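Local coordinates for glycoside Hydrolase (Bacteroides uniformis, PDB 5T99), which is a family 2 glycoside hydrolase that binds d-galacto-isofagomine and probably releases galactose from sugars met in agarose breakdown, at residues Asp459-Met462 against Ala463-Asp467; Asp535-Phe538 against His539-Met543. All coordinates share one frame; numbering follows the deposited sequence.

Interaction 1 of 2, residues Asp459-Met462 against Ala463-Asp467; sequences DNNM and AQQVD
The backbone N of Gln465 donates to Met462 O at 2.9 Å. This bond closes a type I beta turn over Met462, Ala463, Gln464 and Gln465. The turn lies in the TIM-barrel domain, on the connection from helix 456-459 to strand 468-472.

A second bond runs back from a side chain. Gln465 NE2 donates to Asn461 O at 3.1 Å, and the N-H...O angle is 163°. The carbonyl oxygen lies in the plane of the Gln465 amide, and NE2 meets it nearly end-on. A fold at chi2 (-57°) turns the Gln465 chain back over the start of the turn. Gln465 CG then rests 3.3 Å from Asn461 O. One side chain thus touches two successive carbonyls, since Gln465 CB also lies 3.3 Å from Met462 O.

The amides of Asn461 and Gln465 stand almost perpendicular. Asn461 ND2 and Gln465 NE2 are 3.4 Å apart, but both are donors and do not bond.

Met462 is buried. It reaches Ala431 of helix 427-441 and Phe451 of strand 447-451, so the turn packs on the preceding barrel strand and its helix. Gln465 touches Phe428 and Lys432 of helix 427-441, and the methyl of Ala463 also meets Phe451.

The Gln464 side chain crosses that of Asn461 at about a right angle. Its chain bends at chi2 (78°), and the amide is held by a bond from NE2 to Phe458 O in the preceding helix. Its other amide atom, Gln464 OE1, is 3.2 Å from Asn461 CA.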
loop_
_atom_site.group_PDB
_atom_site.type_symbol
_atom_site.label_atom_id
_atom_site.label_comp_id
_atom_site.label_asym_id
_atom_site.label_seq_id
_atom_site.Cartn_x
_atom_site.Cartn_y
_atom_site.Cartn_z
ATOM N N ASP A 459 -16.066 7.435 -26.076
ATOM C CA ASP A 459 -16.947 8.130 -27.038
ATOM C C ASP A 459 -17.324 9.553 -26.599
ATOM O O ASP A 459 -17.673 10.385 -27.438
ATOM C CB ASP A 459 -18.243 7.331 -27.264
ATOM C CG ASP A 459 -18.014 5.999 -27.976
ATOM O OD1 ASP A 459 -16.903 5.741 -28.490
ATOM O OD2 ASP A 459 -18.980 5.202 -28.022
ATOM N N ASN A 460 -17.263 9.810 -25.287
ATOM C CA ASN A 460 -17.600 11.106 -24.719
ATOM C C ASN A 460 -16.387 12.037 -24.516
ATOM O O ASN A 460 -16.449 12.963 -23.701
ATOM C CB ASN A 460 -18.304 10.909 -23.372
ATOM C CG ASN A 460 -19.581 10.092 -23.476
ATOM O OD1 ASN A 460 -20.071 9.816 -24.559
ATOM N ND2 ASN A 460 -20.113 9.690 -22.328
ATOM N N ASN A 461 -15.282 11.787 -25.226
ATOM C CA ASN A 461 -14.114 12.687 -25.197
ATOM C C ASN A 461 -13.453 12.809 -23.807
ATOM O O ASN A 461 -12.778 13.785 -23.557
ATOM C CB ASN A 461 -14.527 14.072 -25.747
ATOM C CG ASN A 461 -13.356 14.930 -26.189
ATOM O OD1 ASN A 461 -12.359 14.456 -26.755
ATOM N ND2 ASN A 461 -13.487 16.221 -25.946
ATOM N N MET A 462 -13.636 11.817 -22.919
ATOM C CA MET A 462 -13.038 11.838 -21.568
ATOM C C MET A 462 -11.662 11.177 -21.539
ATOM O O MET A 462 -10.701 11.764 -21.056
ATOM C CB MET A 462 -13.939 11.168 -20.526
ATOM C CG MET A 462 -13.349 11.177 -19.117
ATOM S SD MET A 462 -14.422 10.522 -17.816
ATOM C CE MET A 462 -15.452 11.941 -17.465
ATOM N N ALA A 463 -11.589 9.943 -22.036
ATOM C CA ALA A 463 -10.330 9.177 -22.137
ATOM C C ALA A 463 -9.180 9.950 -22.818
ATOM O O ALA A 463 -8.008 9.750 -22.496
ATOM C CB ALA A 463 -10.584 7.868 -22.866
ATOM N N GLN A 464 -9.536 10.861 -23.720
ATOM C CA GLN A 464 -8.570 11.666 -24.444
ATOM C C GLN A 464 -7.981 12.828 -23.622
ATOM O O GLN A 464 -7.021 13.449 -24.056
ATOM C CB GLN A 464 -9.217 12.218 -25.724
ATOM C CG GLN A 464 -9.599 11.167 -26.774
ATOM C CD GLN A 464 -10.887 10.393 -26.476
ATOM O OE1 GLN A 464 -11.641 10.718 -25.556
ATOM N NE2 GLN A 464 -11.126 9.343 -27.253
ATOM N N GLN A 465 -8.549 13.124 -22.456
ATOM C CA GLN A 465 -8.108 14.250 -21.632
ATOM C C GLN A 465 -6.959 13.912 -20.698
ATOM O O GLN A 465 -6.371 14.804 -20.122
ATOM C CB GLN A 465 -9.268 14.767 -20.784
ATOM C CG GLN A 465 -10.490 15.190 -21.568
ATOM C CD GLN A 465 -10.196 16.259 -22.606
ATOM O OE1 GLN A 465 -9.402 17.173 -22.386
ATOM N NE2 GLN A 465 -10.837 16.135 -23.750
ATOM N N VAL A 466 -6.675 12.631 -20.509
ATOM C CA VAL A 466 -5.511 12.188 -19.745
ATOM C C VAL A 466 -4.514 11.636 -20.738
ATOM O O VAL A 466 -4.860 11.370 -21.902
ATOM C CB VAL A 466 -5.846 11.134 -18.651
ATOM C CG1 VAL A 466 -6.597 11.793 -17.512
ATOM C CG2 VAL A 466 -6.648 9.956 -19.193
ATOM N N ASP A 467 -3.277 11.488 -20.281
ATOM C CA ASP A 467 -2.195 11.001 -21.129
ATOM C C ASP A 467 -2.327 9.503 -21.469
ATOM O O ASP A 467 -2.007 9.084 -22.588
ATOM C CB ASP A 467 -0.830 11.273 -20.462
ATOM C CG ASP A 467 -0.515 12.756 -20.330
ATOM O OD1 ASP A 467 -0.612 13.491 -21.335
ATOM O OD2 ASP A 467 -0.147 13.186 -19.217
#

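Interaction 2 of 2, residues Asp535-Phe538 against His539-Met543; sequences DIEF and HFQEM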
loop_
_atom_site.group_PDB
_atom_site.type_symbol
_atom_site.label_atom_id
_atom_site.label_comp_id
_atom_site.label_asym_id
_atom_site.label_seq_id
_atom_site.Cartn_x
_atom_site.Cartn_y
_atom_site.Cartn_z
ATOM N N ASP A 535 -7.002 -16.110 -15.835
ATOM C CA ASP A 535 -6.688 -16.744 -17.131
ATOM C C ASP A 535 -7.192 -15.888 -18.309
ATOM O O ASP A 535 -6.535 -15.807 -19.351
ATOM C CB ASP A 535 -7.319 -18.159 -17.248
ATOM C CG ASP A 535 -7.169 -19.010 -15.977
ATOM O OD1 ASP A 535 -6.798 -20.207 -16.065
ATOM O OD2 ASP A 535 -7.457 -18.485 -14.883
ATOM N N ILE A 536 -8.366 -15.274 -18.129
ATOM C CA ILE A 536 -8.988 -14.417 -19.145
ATOM C C ILE A 536 -8.149 -13.155 -19.391
ATOM O O ILE A 536 -7.951 -12.764 -20.547
ATOM C CB ILE A 536 -10.451 -14.041 -18.753
ATOM C CG1 ILE A 536 -11.367 -15.272 -18.804
ATOM C CG2 ILE A 536 -11.018 -12.921 -19.625
ATOM C CD1 ILE A 536 -11.646 -15.799 -20.203
ATOM N N GLU A 537 -7.655 -12.522 -18.325
ATOM C CA GLU A 537 -6.794 -11.341 -18.503
ATOM C C GLU A 537 -5.476 -11.721 -19.197
ATOM O O GLU A 537 -5.067 -11.052 -20.154
ATOM C CB GLU A 537 -6.512 -10.629 -17.182
ATOM C CG GLU A 537 -5.929 -9.224 -17.348
ATOM C CD GLU A 537 -6.848 -8.243 -18.052
ATOM O OE1 GLU A 537 -8.083 -8.299 -17.836
ATOM O OE2 GLU A 537 -6.325 -7.402 -18.804
ATOM N N PHE A 538 -4.842 -12.802 -18.733
ATOM C CA PHE A 538 -3.594 -13.288 -19.348
ATOM C C PHE A 538 -3.767 -13.481 -20.849
ATOM O O PHE A 538 -2.922 -13.046 -21.639
ATOM C CB PHE A 538 -3.105 -14.617 -18.734
ATOM C CG PHE A 538 -2.848 -14.565 -17.250
ATOM C CD1 PHE A 538 -2.629 -13.354 -16.573
ATOM C CD2 PHE A 538 -2.804 -15.742 -16.530
ATOM C CE1 PHE A 538 -2.411 -13.334 -15.213
ATOM C CE2 PHE A 538 -2.575 -15.730 -15.160
ATOM C CZ PHE A 538 -2.378 -14.529 -14.500
ATOM N N HIS A 539 -4.869 -14.133 -21.219
ATOM C CA HIS A 539 -5.192 -14.385 -22.609
ATOM C C HIS A 539 -5.269 -13.088 -23.412
ATOM O O HIS A 539 -4.601 -12.954 -24.441
ATOM C CB HIS A 539 -6.515 -15.148 -22.715
ATOM C CG HIS A 539 -6.869 -15.524 -24.115
ATOM N ND1 HIS A 539 -7.938 -14.968 -24.788
ATOM C CD2 HIS A 539 -6.269 -16.364 -24.985
ATOM C CE1 HIS A 539 -7.996 -15.474 -26.004
ATOM N NE2 HIS A 539 -6.992 -16.319 -26.153
ATOM N N PHE A 540 -6.066 -12.133 -22.937
ATOM C CA PHE A 540 -6.270 -10.884 -23.679
ATOM C C PHE A 540 -5.064 -9.931 -23.599
ATOM O O PHE A 540 -4.870 -9.133 -24.519
ATOM C CB PHE A 540 -7.595 -10.204 -23.288
ATOM C CG PHE A 540 -8.828 -10.879 -23.874
ATOM C CD1 PHE A 540 -9.123 -10.769 -25.236
ATOM C CD2 PHE A 540 -9.698 -11.625 -23.073
ATOM C CE1 PHE A 540 -10.253 -11.385 -25.784
ATOM C CE2 PHE A 540 -10.833 -12.241 -23.617
ATOM C CZ PHE A 540 -11.108 -12.124 -24.972
ATOM N N GLN A 541 -4.241 -10.028 -22.544
ATOM C CA GLN A 541 -2.948 -9.313 -22.501
ATOM C C GLN A 541 -1.994 -9.821 -23.577
ATOM O O GLN A 541 -1.310 -9.017 -24.221
ATOM C CB GLN A 541 -2.259 -9.406 -21.131
ATOM C CG GLN A 541 -2.933 -8.605 -20.029
ATOM C CD GLN A 541 -2.727 -7.084 -20.096
ATOM O OE1 GLN A 541 -1.770 -6.571 -20.695
ATOM N NE2 GLN A 541 -3.630 -6.356 -19.446
ATOM N N GLU A 542 -1.937 -11.142 -23.770
ATOM C CA GLU A 542 -1.082 -11.727 -24.819
ATOM C C GLU A 542 -1.545 -11.353 -26.222
ATOM O O GLU A 542 -0.714 -11.074 -27.070
ATOM C CB GLU A 542 -0.975 -13.247 -24.685
ATOM C CG GLU A 542 -0.151 -13.669 -23.476
ATOM C CD GLU A 542 -0.176 -15.170 -23.211
ATOM O OE1 GLU A 542 -0.400 -15.945 -24.186
ATOM O OE2 GLU A 542 0.035 -15.563 -22.029
ATOM N N MET A 543 -2.853 -11.331 -26.462
ATOM C CA MET A 543 -3.378 -10.966 -27.782
ATOM C C MET A 543 -3.335 -9.458 -28.081
ATOM O O MET A 543 -3.532 -9.062 -29.234
ATOM C CB MET A 543 -4.808 -11.494 -27.947
ATOM C CG MET A 543 -4.920 -13.018 -27.923
ATOM S SD MET A 543 -3.633 -13.847 -28.874
ATOM C CE MET A 543 -3.974 -13.236 -30.524
#
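Glu537 and Gln541 are one turn apart on helix 534-543 and meet through both backbone and side chain. Gln541 N donates to Glu537 O at 2.7 Å, an alpha-helical i to i+4 bond. Gln541 NE2 donates to Glu537 OE2 at 3.0 Å; OE2 accepts on its anti lone pair, the one turned away from OE1. The Glu537 chain bends at chi2 (63°), which swings its carboxylate toward Gln541. The carboxylate has further partners: Tyr478 OH bonds to OE2 and Tyr532 OH to OE1. Three groups therefore fix its rotation.

Phe538 meets the next turn through its backbone. Its O accepts from Glu542 N at 3.0 Å, and the Glu542 chain runs past that oxygen, with Glu542 CG 3.4 Å from Phe538 O. The Glu542 carboxylate goes on to a salt bridge with Lys674.

His539 N donates to Asp535 O at 3.0 Å. The His539 ring reaches over one face of Phe540, and His539 ND1 lies 4.0 Å above the centre of that ring. Ile536 CG2 meets the Phe540 ring in plane at its edge, 3.9 Å from Phe540 CD2.

Several parts of the fold meet the helix. Phe538 and Glu537 touch barrel strand 549-552, and Phe538 also touches helix 598-607. Ile536 and His539 meet Phe671 of strand 670-673, His539 by an edge-to-face ring contact.

Overall arrangement
Interactions 1 and 2 do not touch. Their centres are 25 Å apart and their nearest atoms about 16 Å. Each precedes a barrel strand whose end leads to a pocket residue. The 459-467 loop enters strand 468-472, followed by Tyr473. Helix 534-543 comes before strand 549-552, followed by Trp553. Both residues line the galacto-isofagomine site. The Glu537 side chain in interaction 2 is about 13 Å from the ligand, so it does not touch it. Helix 478-484 relates the two: Tyr478 at its start bonds to Glu537, and Tyr485 just past its end bonds to Asp459.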